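Local coordinates for alanine dehydrogenase/pyridine nucleotide transhydrogenase (Mycobacterium smegmatis str. MC2 155, PDB 3P2Y), which probably takes part, as the alpha-1 subunit of a transhydrogenase, in hydride transfer between NAD(H) and NADP(H) coupled to proton pumping across the membrane, at residues S100-G105 against S122-A127; V161-S166 against V297-A302; G193-Q198 against I270-V275. All coordinates share one frame; numbering follows the deposited sequence.

Contact 1. Residues S100-G105 against S122-A127; sequences SQLKPG and SRLRIA
The flat guanidinium of Arg-123 is set obliquely to Ser-100, its NH2 4.3 Å from Ser-100 N. At that distance the two only pack; the polar bonds of both residues lead away: Arg-123 NH1 bonds to Ser-96 OG, and Ser-100 OG to Asp-97 O. The contact lies beside the parallel, Rossmann-like sheet of the N-terminal domain. Helix 118-126 makes the beta-alpha-beta crossover from strand 107-110 to its neighbour 130-133, and its last turn comes back beside the loop that leads into 107-110. Leu-102 and Leu-124 supply the apolar part. Each has CG anti to its own carbonyl carbon (chi1 -63° and -68°), and the methyls CD1 of Leu-102 and CD2 of Leu-124 meet at 3.9 Å while the side chains cross obliquely. Both leucines are buried, and Ile-99 of helix 96-99 packs on Leu-124 as well as on Arg-123 and Ala-127. Past the leucines, a water sits between two carbonyls, 3.0 Å from Leu-102 O and 2.7 Å from Ala-127 O; it can donate to either, although other acceptors compete for its protons. Beside this water the backbones approach directly, with Pro-104 CA 3.6 Å from Ala-127 O.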
loop_
_atom_site.group_PDB
_atom_site.type_symbol
_atom_site.label_atom_id
_atom_site.label_comp_id
_atom_site.label_asym_id
_atom_site.label_seq_id
_atom_site.Cartn_x
_atom_site.Cartn_y
_atom_site.Cartn_z
ATOM N N SER A 100 13.745 10.261 -34.629
ATOM C CA SER A 100 14.170 9.898 -35.984
ATOM C C SER A 100 13.063 9.240 -36.811
ATOM O O SER A 100 13.153 9.190 -38.062
ATOM C CB SER A 100 15.406 8.986 -35.940
ATOM O OG SER A 100 15.074 7.624 -35.719
ATOM N N GLN A 101 12.022 8.737 -36.136
ATOM C CA GLN A 101 10.900 8.065 -36.816
ATOM C C GLN A 101 9.690 8.960 -37.063
ATOM O O GLN A 101 8.725 8.532 -37.730
ATOM C CB GLN A 101 10.444 6.824 -36.048
ATOM C CG GLN A 101 11.537 5.792 -35.847
ATOM C CD GLN A 101 11.091 4.662 -34.956
ATOM O OE1 GLN A 101 10.278 3.827 -35.356
ATOM N NE2 GLN A 101 11.642 4.611 -33.756
ATOM N N LEU A 102 9.713 10.185 -36.529
ATOM C CA LEU A 102 8.593 11.117 -36.737
ATOM C C LEU A 102 8.630 11.678 -38.150
ATOM O O LEU A 102 9.705 11.868 -38.714
ATOM C CB LEU A 102 8.644 12.273 -35.718
ATOM C CG LEU A 102 8.478 11.819 -34.270
ATOM C CD1 LEU A 102 8.759 12.988 -33.318
ATOM C CD2 LEU A 102 7.087 11.214 -34.047
ATOM N N LYS A 103 7.478 11.947 -38.754
ATOM C CA LYS A 103 7.554 12.440 -40.134
ATOM C C LYS A 103 7.548 13.964 -40.159
ATOM O O LYS A 103 6.923 14.609 -39.311
ATOM C CB LYS A 103 6.464 11.843 -41.045
ATOM C CG LYS A 103 5.137 12.516 -40.923
ATOM C CD LYS A 103 4.062 11.959 -41.853
ATOM C CE LYS A 103 2.720 12.452 -41.322
ATOM N NZ LYS A 103 1.582 11.640 -41.800
ATOM N N PRO A 104 8.251 14.555 -41.132
ATOM C CA PRO A 104 8.165 15.995 -41.208
ATOM C C PRO A 104 6.717 16.461 -41.397
ATOM O O PRO A 104 5.936 15.823 -42.110
ATOM C CB PRO A 104 9.032 16.359 -42.418
ATOM C CG PRO A 104 9.463 15.099 -43.022
ATOM C CD PRO A 104 9.177 13.965 -42.119
ATOM N N GLY A 105 6.365 17.560 -40.742
ATOM C CA GLY A 105 5.013 18.090 -40.835
ATOM C C GLY A 105 4.026 17.535 -39.825
ATOM O O GLY A 105 2.867 17.973 -39.783
ATOM N N SER A 122 14.901 21.865 -30.006
ATOM C CA SER A 122 15.749 22.064 -31.185
ATOM C C SER A 122 15.675 20.860 -32.101
ATOM O O SER A 122 15.465 20.977 -33.317
ATOM C CB SER A 122 17.199 22.267 -30.746
ATOM O OG SER A 122 17.348 23.526 -30.126
ATOM N N ARG A 123 15.883 19.691 -31.517
ATOM C CA ARG A 123 15.830 18.450 -32.283
ATOM C C ARG A 123 14.505 18.280 -33.025
ATOM O O ARG A 123 14.478 17.875 -34.192
ATOM C CB ARG A 123 16.081 17.267 -31.356
ATOM C CG ARG A 123 16.069 15.971 -32.034
ATOM C CD ARG A 123 17.380 15.692 -32.777
ATOM N NE ARG A 123 17.227 14.423 -33.474
ATOM C CZ ARG A 123 17.643 13.264 -32.976
ATOM N NH1 ARG A 123 18.295 13.251 -31.802
ATOM N NH2 ARG A 123 17.439 12.133 -33.661
ATOM N N LEU A 124 13.398 18.606 -32.356
ATOM C CA LEU A 124 12.068 18.452 -32.971
ATOM C C LEU A 124 11.855 19.479 -34.078
ATOM O O LEU A 124 11.314 19.159 -35.141
ATOM C CB LEU A 124 10.953 18.533 -31.893
ATOM C CG LEU A 124 11.015 17.299 -30.965
ATOM C CD1 LEU A 124 10.197 17.546 -29.666
ATOM C CD2 LEU A 124 10.479 16.070 -31.689
ATOM N N ARG A 125 12.327 20.702 -33.852
ATOM C CA ARG A 125 12.246 21.742 -34.886
ATOM C C ARG A 125 13.008 21.301 -36.161
ATOM O O ARG A 125 12.508 21.435 -37.288
ATOM C CB ARG A 125 12.812 23.053 -34.336
ATOM C CG ARG A 125 12.600 24.302 -35.184
ATOM C CD ARG A 125 12.886 25.604 -34.360
ATOM N NE ARG A 125 13.806 25.462 -33.212
ATOM C CZ ARG A 125 13.532 25.796 -31.940
ATOM N NH1 ARG A 125 12.348 26.299 -31.592
ATOM N NH2 ARG A 125 14.452 25.629 -30.994
ATOM N N ILE A 126 14.204 20.765 -35.967
ATOM C CA ILE A 126 15.035 20.308 -37.088
ATOM C C ILE A 126 14.347 19.183 -37.849
ATOM O O ILE A 126 14.414 19.115 -39.096
ATOM C CB ILE A 126 16.431 19.887 -36.606
ATOM C CG1 ILE A 126 17.231 21.134 -36.182
ATOM C CG2 ILE A 126 17.147 19.028 -37.692
ATOM C CD1 ILE A 126 18.424 20.839 -35.240
ATOM N N ALA A 127 13.621 18.351 -37.107
ATOM C CA ALA A 127 12.860 17.255 -37.667
ATOM C C ALA A 127 11.553 17.708 -38.327
ATOM O O ALA A 127 10.824 16.880 -38.893
ATOM C CB ALA A 127 12.612 16.192 -36.583
HETATM O O HOH W 1 11.348 14.254 -39.468
#

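Contact 2. Residues V161-S166 against V297-A302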
loop_
_atom_site.group_PDB
_atom_site.type_symbol
_atom_site.label_atom_id
_atom_site.label_comp_id
_atom_site.label_asym_id
_atom_site.label_seq_id
_atom_site.Cartn_x
_atom_site.Cartn_y
_atom_site.Cartn_z
ATOM N N VAL A 161 0.546 8.135 -0.048
ATOM C CA VAL A 161 -0.030 7.732 1.233
ATOM C C VAL A 161 -0.100 6.224 1.349
ATOM O O VAL A 161 0.181 5.674 2.430
ATOM C CB VAL A 161 -1.441 8.371 1.470
ATOM C CG1 VAL A 161 -2.115 7.794 2.752
ATOM C CG2 VAL A 161 -1.244 9.858 1.612
ATOM N N LEU A 162 -0.550 5.545 0.290
ATOM C CA LEU A 162 -0.579 4.080 0.368
ATOM C C LEU A 162 0.818 3.522 0.663
ATOM O O LEU A 162 0.961 2.544 1.416
ATOM C CB LEU A 162 -1.167 3.431 -0.911
ATOM C CG LEU A 162 -2.656 3.743 -1.131
ATOM C CD1 LEU A 162 -3.136 3.056 -2.419
ATOM C CD2 LEU A 162 -3.466 3.252 0.056
ATOM N N LEU A 163 1.832 4.155 0.082
ATOM C CA LEU A 163 3.213 3.653 0.253
ATOM C C LEU A 163 3.645 3.903 1.687
ATOM O O LEU A 163 4.203 3.004 2.327
ATOM C CB LEU A 163 4.165 4.376 -0.721
ATOM C CG LEU A 163 5.644 3.992 -0.595
ATOM C CD1 LEU A 163 5.846 2.464 -0.793
ATOM C CD2 LEU A 163 6.488 4.820 -1.613
ATOM N N GLY A 164 3.377 5.105 2.192
ATOM C CA GLY A 164 3.701 5.415 3.602
ATOM C C GLY A 164 3.022 4.442 4.560
ATOM O O GLY A 164 3.652 3.916 5.516
ATOM N N ALA A 165 1.726 4.217 4.344
ATOM C CA ALA A 165 0.970 3.307 5.228
ATOM C C ALA A 165 1.484 1.877 5.104
ATOM O O ALA A 165 1.483 1.124 6.096
ATOM C CB ALA A 165 -0.527 3.382 4.898
ATOM N N SER A 166 1.901 1.493 3.894
ATOM C CA SER A 166 2.390 0.121 3.675
ATOM C C SER A 166 3.767 -0.119 4.330
ATOM O O SER A 166 4.100 -1.263 4.738
ATOM C CB SER A 166 2.488 -0.162 2.168
ATOM O OG SER A 166 1.166 -0.130 1.613
ATOM N N VAL A 297 7.828 6.962 8.852
ATOM C CA VAL A 297 8.230 6.899 7.441
ATOM C C VAL A 297 8.233 8.304 6.848
ATOM O O VAL A 297 7.308 9.082 7.095
ATOM C CB VAL A 297 7.212 6.052 6.594
ATOM C CG1 VAL A 297 7.638 5.965 5.120
ATOM C CG2 VAL A 297 7.056 4.610 7.152
ATOM N N VAL A 298 9.258 8.604 6.047
ATOM C CA VAL A 298 9.296 9.803 5.231
ATOM C C VAL A 298 9.142 9.354 3.785
ATOM O O VAL A 298 9.960 8.556 3.288
ATOM C CB VAL A 298 10.665 10.563 5.360
ATOM C CG1 VAL A 298 10.749 11.781 4.369
ATOM C CG2 VAL A 298 10.888 11.036 6.812
ATOM N N VAL A 299 8.107 9.861 3.116
ATOM C CA VAL A 299 7.880 9.542 1.689
ATOM C C VAL A 299 8.229 10.827 0.926
ATOM O O VAL A 299 7.506 11.826 0.980
ATOM C CB VAL A 299 6.426 9.142 1.401
ATOM C CG1 VAL A 299 6.284 8.710 -0.105
ATOM C CG2 VAL A 299 5.951 7.993 2.351
ATOM N N ASP A 300 9.378 10.807 0.258
ATOM C CA ASP A 300 9.923 11.978 -0.436
ATOM C C ASP A 300 9.619 11.818 -1.917
ATOM O O ASP A 300 10.126 10.890 -2.573
ATOM C CB ASP A 300 11.446 12.007 -0.149
ATOM C CG ASP A 300 12.163 13.240 -0.700
ATOM O OD1 ASP A 300 11.627 13.980 -1.551
ATOM O OD2 ASP A 300 13.346 13.411 -0.305
ATOM N N LEU A 301 8.756 12.683 -2.456
ATOM C CA LEU A 301 8.371 12.580 -3.865
ATOM C C LEU A 301 9.307 13.323 -4.803
ATOM O O LEU A 301 9.124 13.276 -6.016
ATOM C CB LEU A 301 6.952 13.105 -4.116
ATOM C CG LEU A 301 5.819 12.441 -3.305
ATOM C CD1 LEU A 301 4.454 12.840 -3.889
ATOM C CD2 LEU A 301 5.996 10.938 -3.308
ATOM N N ALA A 302 10.309 13.986 -4.246
ATOM C CA ALA A 302 11.168 14.890 -5.039
ATOM C C ALA A 302 12.544 14.286 -5.410
ATOM O O ALA A 302 13.486 15.026 -5.744
ATOM C CB ALA A 302 11.336 16.230 -4.294
#
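Val-299 has CG1 anti to its backbone N (chi1 -176°) and CG2 anti to its carbonyl carbon, and this spread sends its two methyls to different parts of helix 148-167. CG2 comes down on the backbone of Gly-164, 3.6 Å from Gly-164 CA, while CG1 meets CD2 of Leu-163 at 4.2 Å. Leu-163 answers with CG anti to its own backbone N (chi1 177°), which carries CD2 toward Val-299. Two residues earlier, Val-297 CG2 lies 3.8 Å from Gly-164 O, so Gly-164 takes a valine methyl both at CA and at its carbonyl. Segment 161-166 runs nearly antiparallel to strand 297-300, at 154°, and the axes approach to 8.5 Å. The helix thus lies over one face of the C-terminal domain's sheet, where Thr-324 and Thr-326 of strand 323-326 continue the surface under it. Another side of the helix belongs to the dimer: Leu-162 packs on Ala-165 of the second subunit, and Ala-165 on Leu-162 of that subunit. Ser-166 turns its hydroxyl back to its own helix, and Leu-162 O accepts from Ser-166 OG at 2.7 Å and from Ser-166 N on opposite faces of the carbonyl plane. At the end of the strand, Asp-300 OD1 accepts from Ala-302 N in an Asx turn. Between helix and strand themselves the chemistry is methyl against methyl and methyl against bare backbone, so shape rather than directed polar bonds fits helix to sheet, and the bare CA of Gly-164 lets the Val-299 methyl come as close as it does.

Contact 3. Residues G193-Q198 against I270-V275; sequences GVAGLQ and ITTALV
This is a small packing contact bridged by water, in which the start of helix 194-206 meets the C-terminal end of strand 268-271 in the nucleotide-binding-type C-terminal domain. Thr-272, the first residue past the strand, carries its side. Its CG2 is 4.0 Å from both CA and N of Gly-196 and 4.4 Å from CB of Ala-195, so one methyl rests on the first turn of the helix. With chi1 at 76°, OG1 lies between the backbone N and the carbonyl carbon while CG2 stays beside the N; one branch packs and the other bonds. OG1 is hydrogen-bonded to Gly-191 O and also accepts from a water at 2.7 Å. That water accepts in turn from Gly-196 N at 2.9 Å and, weakly, from Gly-193 N, the residue at the helix N-cap. It therefore gives a partner to a first-turn N-H that the helix itself leaves without a carbonyl. Gly-191, Gly-193 and Gly-196 are consistent with the GxGxxG pattern of a Rossmann-type strand-turn-helix, and a water lodged between such a glycine-rich turn and the end of the neighbouring strand is consistent with the structural water of Rossmann dinucleotide-binding folds.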
loop_
_atom_site.group_PDB
_atom_site.type_symbol
_atom_site.label_atom_id
_atom_site.label_comp_id
_atom_site.label_asym_id
_atom_site.label_seq_id
_atom_site.Cartn_x
_atom_site.Cartn_y
_atom_site.Cartn_z
ATOM N N GLY A 193 0.650 21.430 -2.990
ATOM C CA GLY A 193 0.067 21.594 -4.325
ATOM C C GLY A 193 -0.901 20.433 -4.515
ATOM O O GLY A 193 -1.433 19.888 -3.546
ATOM N N VAL A 194 -1.117 20.041 -5.768
ATOM C CA VAL A 194 -2.108 19.013 -6.081
ATOM C C VAL A 194 -1.757 17.669 -5.396
ATOM O O VAL A 194 -2.644 17.041 -4.792
ATOM C CB VAL A 194 -2.249 18.837 -7.599
ATOM C CG1 VAL A 194 -3.146 17.594 -7.913
ATOM C CG2 VAL A 194 -2.883 20.127 -8.225
ATOM N N ALA A 195 -0.499 17.226 -5.505
ATOM C CA ALA A 195 -0.138 15.925 -4.907
ATOM C C ALA A 195 -0.343 16.003 -3.382
ATOM O O ALA A 195 -0.891 15.063 -2.758
ATOM C CB ALA A 195 1.308 15.556 -5.226
ATOM N N GLY A 196 0.135 17.090 -2.787
ATOM C CA GLY A 196 0.096 17.219 -1.314
ATOM C C GLY A 196 -1.342 17.258 -0.811
ATOM O O GLY A 196 -1.666 16.718 0.247
ATOM N N LEU A 197 -2.224 17.916 -1.558
ATOM C CA LEU A 197 -3.613 17.990 -1.136
ATOM C C LEU A 197 -4.279 16.616 -1.203
ATOM O O LEU A 197 -5.060 16.250 -0.321
ATOM C CB LEU A 197 -4.385 18.975 -2.010
ATOM C CG LEU A 197 -5.717 19.463 -1.434
ATOM C CD1 LEU A 197 -5.493 20.221 -0.084
ATOM C CD2 LEU A 197 -6.421 20.372 -2.459
ATOM N N GLN A 198 -4.013 15.875 -2.281
ATOM C CA GLN A 198 -4.545 14.531 -2.384
ATOM C C GLN A 198 -3.948 13.638 -1.300
ATOM O O GLN A 198 -4.661 12.818 -0.729
ATOM C CB GLN A 198 -4.276 13.930 -3.781
ATOM C CG GLN A 198 -5.047 12.571 -3.983
ATOM C CD GLN A 198 -6.556 12.762 -3.857
ATOM O OE1 GLN A 198 -7.167 12.319 -2.873
ATOM N NE2 GLN A 198 -7.149 13.461 -4.808
ATOM N N ILE A 270 5.097 13.234 4.299
ATOM C CA ILE A 270 5.116 13.161 2.841
ATOM C C ILE A 270 5.594 14.513 2.346
ATOM O O ILE A 270 5.040 15.550 2.728
ATOM C CB ILE A 270 3.706 12.835 2.288
ATOM C CG1 ILE A 270 3.229 11.493 2.868
ATOM C CG2 ILE A 270 3.714 12.824 0.751
ATOM C CD1 ILE A 270 1.815 11.105 2.545
ATOM N N THR A 271 6.636 14.505 1.509
ATOM C CA THR A 271 7.193 15.773 1.013
ATOM C C THR A 271 6.996 15.859 -0.496
ATOM O O THR A 271 7.220 14.875 -1.215
ATOM C CB THR A 271 8.700 15.931 1.382
ATOM O OG1 THR A 271 9.485 15.006 0.620
ATOM C CG2 THR A 271 8.917 15.628 2.878
ATOM N N THR A 272 6.580 17.025 -0.991
ATOM C CA THR A 272 6.158 17.086 -2.403
ATOM C C THR A 272 6.719 18.303 -3.133
ATOM O O THR A 272 6.429 18.488 -4.311
ATOM C CB THR A 272 4.602 17.134 -2.581
ATOM O OG1 THR A 272 4.117 18.455 -2.259
ATOM C CG2 THR A 272 3.866 16.095 -1.713
ATOM N N ALA A 273 7.456 19.155 -2.424
ATOM C CA ALA A 273 7.797 20.481 -2.977
ATOM C C ALA A 273 8.812 20.392 -4.114
ATOM O O ALA A 273 9.857 19.722 -4.003
ATOM C CB ALA A 273 8.295 21.392 -1.906
ATOM N N LEU A 274 8.495 21.092 -5.208
ATOM C CA LEU A 274 9.354 21.131 -6.390
ATOM C C LEU A 274 9.604 22.567 -6.795
ATOM O O LEU A 274 8.815 23.464 -6.465
ATOM C CB LEU A 274 8.705 20.421 -7.580
ATOM C CG LEU A 274 8.233 18.987 -7.336
ATOM C CD1 LEU A 274 7.293 18.514 -8.436
ATOM C CD2 LEU A 274 9.423 18.051 -7.168
ATOM N N VAL A 275 10.714 22.767 -7.503
ATOM C CA VAL A 275 10.977 24.012 -8.227
ATOM C C VAL A 275 11.305 23.582 -9.655
ATOM O O VAL A 275 12.300 22.904 -9.878
ATOM C CB VAL A 275 12.145 24.824 -7.612
ATOM C CG1 VAL A 275 12.368 26.123 -8.404
ATOM C CG2 VAL A 275 11.873 25.159 -6.148
HETATM O O HOH W 2 1.982 19.033 -3.866
#

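From the N terminus, contact 1 comes first and closes a short loop that holds strand 107-110 and the start of helix 118-126, within the N-terminal domain. Contact 2 opens only after it, at 161-166, and closes at 297-302; contact 3 is nested inside that long loop. Contacts 2 and 3 have centres 12 Å apart and share a sheet, since strands 268-271 and 297-300 are neighbours: Val-299 O and Thr-271 N lie 2.9 Å apart, a probable hydrogen bond. Val-161 of helix 148-167 also packs on Ile-270. Contact 1 stands apart, its nearest atoms about 20 Å from contact 3 and about 24 Å from contact 2.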